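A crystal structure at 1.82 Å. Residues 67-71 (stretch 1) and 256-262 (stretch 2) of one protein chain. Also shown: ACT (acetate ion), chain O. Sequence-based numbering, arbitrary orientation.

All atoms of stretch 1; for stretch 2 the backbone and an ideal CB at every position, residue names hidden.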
ATOM      1  N   TRP A  67      12.025   2.595 -16.885  1.00 17.00           N
ATOM      2  CA  TRP A  67      11.311   2.881 -15.659  1.00 16.72           C
ATOM      3  C   TRP A  67      12.224   2.727 -14.450  1.00 16.65           C
ATOM      4  O   TRP A  67      13.425   2.470 -14.583  1.00 18.29           O
ATOM      5  CB  TRP A  67      10.080   1.965 -15.523  1.00 18.33           C
ATOM      6  CG  TRP A  67      10.354   0.487 -15.667  1.00 19.60           C
ATOM      7  CD1 TRP A  67      11.311  -0.258 -15.012  1.00 20.61           C
ATOM      8  CD2 TRP A  67       9.616  -0.437 -16.489  1.00 20.04           C
ATOM      9  NE1 TRP A  67      11.226  -1.587 -15.399  1.00 21.44           N
ATOM     10  CE2 TRP A  67      10.202  -1.720 -16.307  1.00 18.33           C
ATOM     11  CE3 TRP A  67       8.532  -0.300 -17.366  1.00 20.40           C
ATOM     12  CZ2 TRP A  67       9.719  -2.860 -16.969  1.00 22.08           C
ATOM     13  CZ3 TRP A  67       8.061  -1.430 -18.034  1.00 19.87           C
ATOM     14  CH2 TRP A  67       8.653  -2.693 -17.829  1.00 23.77           C
ATOM     15  N   TYR A  68      11.642   2.909 -13.271  1.00 14.94           N
ATOM     16  CA  TYR A  68      12.403   2.843 -12.024  1.00 16.18           C
ATOM     17  C   TYR A  68      13.075   1.478 -11.850  1.00 17.34           C
ATOM     18  O   TYR A  68      12.392   0.478 -11.919  1.00 16.16           O
ATOM     19  CB  TYR A  68      11.485   3.111 -10.824  1.00 14.07           C
ATOM     20  CG  TYR A  68      12.219   2.901  -9.501  1.00 15.61           C
ATOM     21  CD1 TYR A  68      13.014   3.910  -8.951  1.00 17.04           C
ATOM     22  CD2 TYR A  68      12.113   1.689  -8.807  1.00 14.68           C
ATOM     23  CE1 TYR A  68      13.700   3.716  -7.739  1.00 18.25           C
ATOM     24  CE2 TYR A  68      12.802   1.485  -7.584  1.00 15.13           C
ATOM     25  CZ  TYR A  68      13.579   2.503  -7.073  1.00 18.25           C
ATOM     26  OH  TYR A  68      14.245   2.284  -5.894  1.00 17.35           O
ATOM     27  N   SER A  69      14.400   1.470 -11.600  1.00 18.04           N
ATOM     28  CA  SER A  69      15.211   0.264 -11.379  1.00 18.74           C
ATOM     29  C   SER A  69      15.425  -0.552 -12.663  1.00 20.45           C
ATOM     30  O   SER A  69      16.118  -1.564 -12.653  1.00 19.73           O
ATOM     31  CB  SER A  69      14.627  -0.646 -10.264  1.00 17.85           C
ATOM     32  OG  SER A  69      13.519  -1.405 -10.733  1.00 19.33           O
ATOM     33  N   GLY A  70      14.886  -0.069 -13.772  1.00 19.27           N
ATOM     34  CA  GLY A  70      14.871  -0.839 -15.000  1.00 19.69           C
ATOM     35  C   GLY A  70      15.933  -0.418 -16.001  1.00 19.58           C
ATOM     36  O   GLY A  70      16.618   0.616 -15.851  1.00 20.32           O
ATOM     37  N   THR A  71      16.099  -1.246 -17.024  1.00 18.53           N
ATOM     38  CA  THR A  71      17.013  -0.940 -18.105  1.00 18.78           C
ATOM     39  C   THR A  71      16.326  -1.215 -19.427  1.00 20.10           C
ATOM     40  O   THR A  71      15.186  -1.703 -19.482  1.00 20.40           O
ATOM     41  CB  THR A  71      18.313  -1.775 -18.060  1.00 21.25           C
ATOM     42  OG1 THR A  71      17.988  -3.149 -18.344  1.00 21.54           O
ATOM     43  CG2 THR A  71      19.045  -1.656 -16.670  1.00 19.67           C
ATOM     44  N   UNK A 256      15.172 -11.123  -4.933  1.00 21.42           N
ATOM     45  CA  UNK A 256      16.186 -11.475  -5.930  1.00 22.73           C
ATOM     46  C   UNK A 256      16.319 -10.382  -6.997  1.00 22.52           C
ATOM     47  O   UNK A 256      17.427 -10.105  -7.465  1.00 24.04           O
ATOM     48  CB  UNK A 256      15.838 -12.811  -6.589  1.00 22.73           C
ATOM     49  N   UNK A 257      15.207  -9.742  -7.346  1.00 21.65           N
ATOM     50  CA  UNK A 257      15.202  -8.675  -8.362  1.00 19.90           C
ATOM     51  C   UNK A 257      16.073  -7.494  -7.908  1.00 19.83           C
ATOM     52  O   UNK A 257      16.898  -6.986  -8.673  1.00 16.60           O
ATOM     53  CB  UNK A 257      13.773  -8.202  -8.635  1.00 19.90           C
ATOM     54  N   UNK A 258      15.893  -7.062  -6.669  1.00 18.70           N
ATOM     55  CA  UNK A 258      16.607  -5.884  -6.174  1.00 18.84           C
ATOM     56  C   UNK A 258      17.995  -6.196  -5.626  1.00 19.99           C
ATOM     57  O   UNK A 258      18.807  -5.289  -5.518  1.00 16.86           O
ATOM     58  CB  UNK A 258      15.778  -5.204  -5.083  1.00 18.84           C
ATOM     59  N   UNK A 259      18.258  -7.448  -5.261  1.00 20.94           N
ATOM     60  CA  UNK A 259      19.525  -7.804  -4.587  1.00 22.63           C
ATOM     61  C   UNK A 259      20.819  -7.299  -5.266  1.00 23.67           C
ATOM     62  O   UNK A 259      21.741  -6.882  -4.573  1.00 23.69           O
ATOM     63  CB  UNK A 259      19.605  -9.328  -4.475  1.00 22.63           C
ATOM     64  N   UNK A 260      20.925  -7.390  -6.602  1.00 21.99           N
ATOM     65  CA  UNK A 260      22.237  -7.010  -7.154  1.00 22.01           C
ATOM     66  C   UNK A 260      22.356  -5.532  -7.521  1.00 22.36           C
ATOM     67  O   UNK A 260      23.376  -5.152  -8.133  1.00 23.29           O
ATOM     68  CB  UNK A 260      22.530  -7.852  -8.397  1.00 22.01           C
ATOM     69  N   UNK A 261      21.347  -4.724  -7.183  1.00 22.28           N
ATOM     70  CA  UNK A 261      21.269  -3.351  -7.697  1.00 21.99           C
ATOM     71  C   UNK A 261      22.022  -2.381  -6.798  1.00 20.89           C
ATOM     72  O   UNK A 261      22.327  -2.696  -5.655  1.00 17.58           O
ATOM     73  CB  UNK A 261      19.809  -2.911  -7.828  1.00 21.99           C
ATOM     74  N   UNK A 262      22.342  -1.207  -7.337  1.00 19.11           N
ATOM     75  CA  UNK A 262      23.164  -0.258  -6.596  1.00 18.22           C
ATOM     76  C   UNK A 262      22.293   0.732  -5.815  1.00 16.47           C
ATOM     77  O   UNK A 262      21.484   1.426  -6.404  1.00 19.93           O
ATOM     78  CB  UNK A 262      24.094   0.494  -7.550  1.00 18.22           C
TER
HETATM   79  C   ACT O 409       8.434   2.041 -12.067  1.00 27.32           C
HETATM   80  O   ACT O 409       7.425   2.208 -11.324  1.00 26.49           O
HETATM   81  OXT ACT O 409       8.899   3.067 -12.669  1.00 25.91           O
HETATM   82  CH3 ACT O 409       9.020   0.681 -12.239  1.00 23.64           C

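Stretch 1 presents a type II beta turn from Trp 67 to Gly 70, closed by Gly 70 N donating to Trp 67 O at 3.0 Å. Ser 69, with phi/psi of 72/1, points its CA-to-CB bond toward stretch 2, and its OG donates a very short hydrogen bond of 2.5 Å to Tyr 68 O.

Position 256 has helical backbone angles and nothing of stretch 1 within 5.5 Å of its ideal CB. Many residues would serve. It is Arg 256, in an extended conformation at chi1 and chi2.

Position 257 is also helical, and its CA-to-CB bond points toward stretch 1, but the gap from the ideal CB to Ser 69 OG is 7.1 Å. A long side chain is needed, preferably with a polar end; tyrosine or lysine could span it. The deposited residue is Tyr 257. With chi1 t, its rigid ring carries the hydroxyl across the gap, and Tyr 257 OH lies 2.7 Å from Ser 69 OG, a hydrogen-bonding distance, with Ser 69 OG at the edge of the ring. A water accepts from Trp 67 NE1 at 2.9 Å and lies 2.8 Å from Tyr 257 OH.

Position 258 directs its CA-to-CB bond sideways, yet the Tyr 68 ring and Ser 69 CB offer a nonpolar surface to a side chain that bends toward them. Methionine or an aromatic would suit; a leucine would barely reach. Phe 258, with chi1 m, brings its CE1 to 4.0 Å from Ser 69 CB and 4.1 Å from Tyr 68 CE2, an apolar contact.

Positions 259 and 260 are out of reach of stretch 1 and form the middle of a type I turn from 258 to 261. Small or polar residues would do at both; at 260 the phi of -90° is also compatible with proline. They are Ala 259 and Pro 260.

Position 261 closes that turn, its N donating to Phe 258 O at 3.1 Å. Its CA-to-CB bond points toward stretch 1, where Ser 69 CA is 8.0 Å from the CA of 261, so a long, flexible apolar side chain fits well. Met 261, with chi angles m, t and t, places SD 3.9 Å from Ser 69 CB and CE 3.4 Å from Ser 69 O.

Position 262 is beyond reach of stretch 1 but directly precedes a helix, where Asp, Asn, Ser or Thr commonly cap. Asp 262 caps a backbone N just past the stretch.

Stretch 2, residues 256-262: RYFAPMD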
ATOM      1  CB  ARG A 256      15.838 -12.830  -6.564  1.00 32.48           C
ATOM      2  CG  ARG A 256      16.806 -13.312  -7.627  1.00 40.54           C
ATOM      3  CD  ARG A 256      16.488 -14.752  -8.093  1.00 50.76           C
ATOM      4  NE  ARG A 256      16.716 -15.710  -7.007  1.00 58.99           N
ATOM      5  CZ  ARG A 256      15.995 -16.809  -6.782  1.00 64.82           C
ATOM      6  NH1 ARG A 256      14.993 -17.147  -7.590  1.00 67.03           N
ATOM      7  NH2 ARG A 256      16.296 -17.593  -5.755  1.00 67.03           N
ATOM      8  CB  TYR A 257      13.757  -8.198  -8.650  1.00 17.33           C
ATOM      9  CG  TYR A 257      13.702  -6.994  -9.589  1.00 18.07           C
ATOM     10  CD1 TYR A 257      13.489  -5.728  -9.100  1.00 19.38           C
ATOM     11  CD2 TYR A 257      13.888  -7.153 -10.959  1.00 19.69           C
ATOM     12  CE1 TYR A 257      13.491  -4.612  -9.953  1.00 19.54           C
ATOM     13  CE2 TYR A 257      13.881  -6.051 -11.819  1.00 19.77           C
ATOM     14  CZ  TYR A 257      13.672  -4.798 -11.298  1.00 20.22           C
ATOM     15  OH  TYR A 257      13.654  -3.699 -12.131  1.00 18.40           O
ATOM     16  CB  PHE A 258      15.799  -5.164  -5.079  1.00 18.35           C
ATOM     17  CG  PHE A 258      14.619  -4.384  -5.619  1.00 17.94           C
ATOM     18  CD1 PHE A 258      14.832  -3.210  -6.338  1.00 16.06           C
ATOM     19  CD2 PHE A 258      13.315  -4.841  -5.445  1.00 17.16           C
ATOM     20  CE1 PHE A 258      13.745  -2.482  -6.864  1.00 15.16           C
ATOM     21  CE2 PHE A 258      12.214  -4.112  -5.954  1.00 17.49           C
ATOM     22  CZ  PHE A 258      12.449  -2.951  -6.686  1.00 16.95           C
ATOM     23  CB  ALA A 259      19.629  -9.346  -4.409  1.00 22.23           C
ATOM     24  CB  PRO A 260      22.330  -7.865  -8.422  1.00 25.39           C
ATOM     25  CG  PRO A 260      20.889  -7.878  -8.910  1.00 25.66           C
ATOM     26  CD  PRO A 260      20.041  -7.963  -7.647  1.00 24.12           C
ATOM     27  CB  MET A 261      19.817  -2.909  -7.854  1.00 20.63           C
ATOM     28  CG  MET A 261      19.052  -3.780  -8.887  1.00 20.31           C
ATOM     29  SD  MET A 261      17.460  -3.052  -9.251  1.00 21.15           S
ATOM     30  CE  MET A 261      16.864  -4.165 -10.542  1.00 17.25           C
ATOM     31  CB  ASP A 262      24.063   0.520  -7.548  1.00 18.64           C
ATOM     32  CG  ASP A 262      24.947   1.507  -6.806  1.00 23.04           C
ATOM     33  OD1 ASP A 262      25.810   1.028  -6.022  1.00 22.30           O
ATOM     34  OD2 ASP A 262      24.783   2.739  -7.026  1.00 22.58           O
TER
HETATM   35  O   HOH W   1      12.948  -3.909 -14.818  1.00 22.28           O
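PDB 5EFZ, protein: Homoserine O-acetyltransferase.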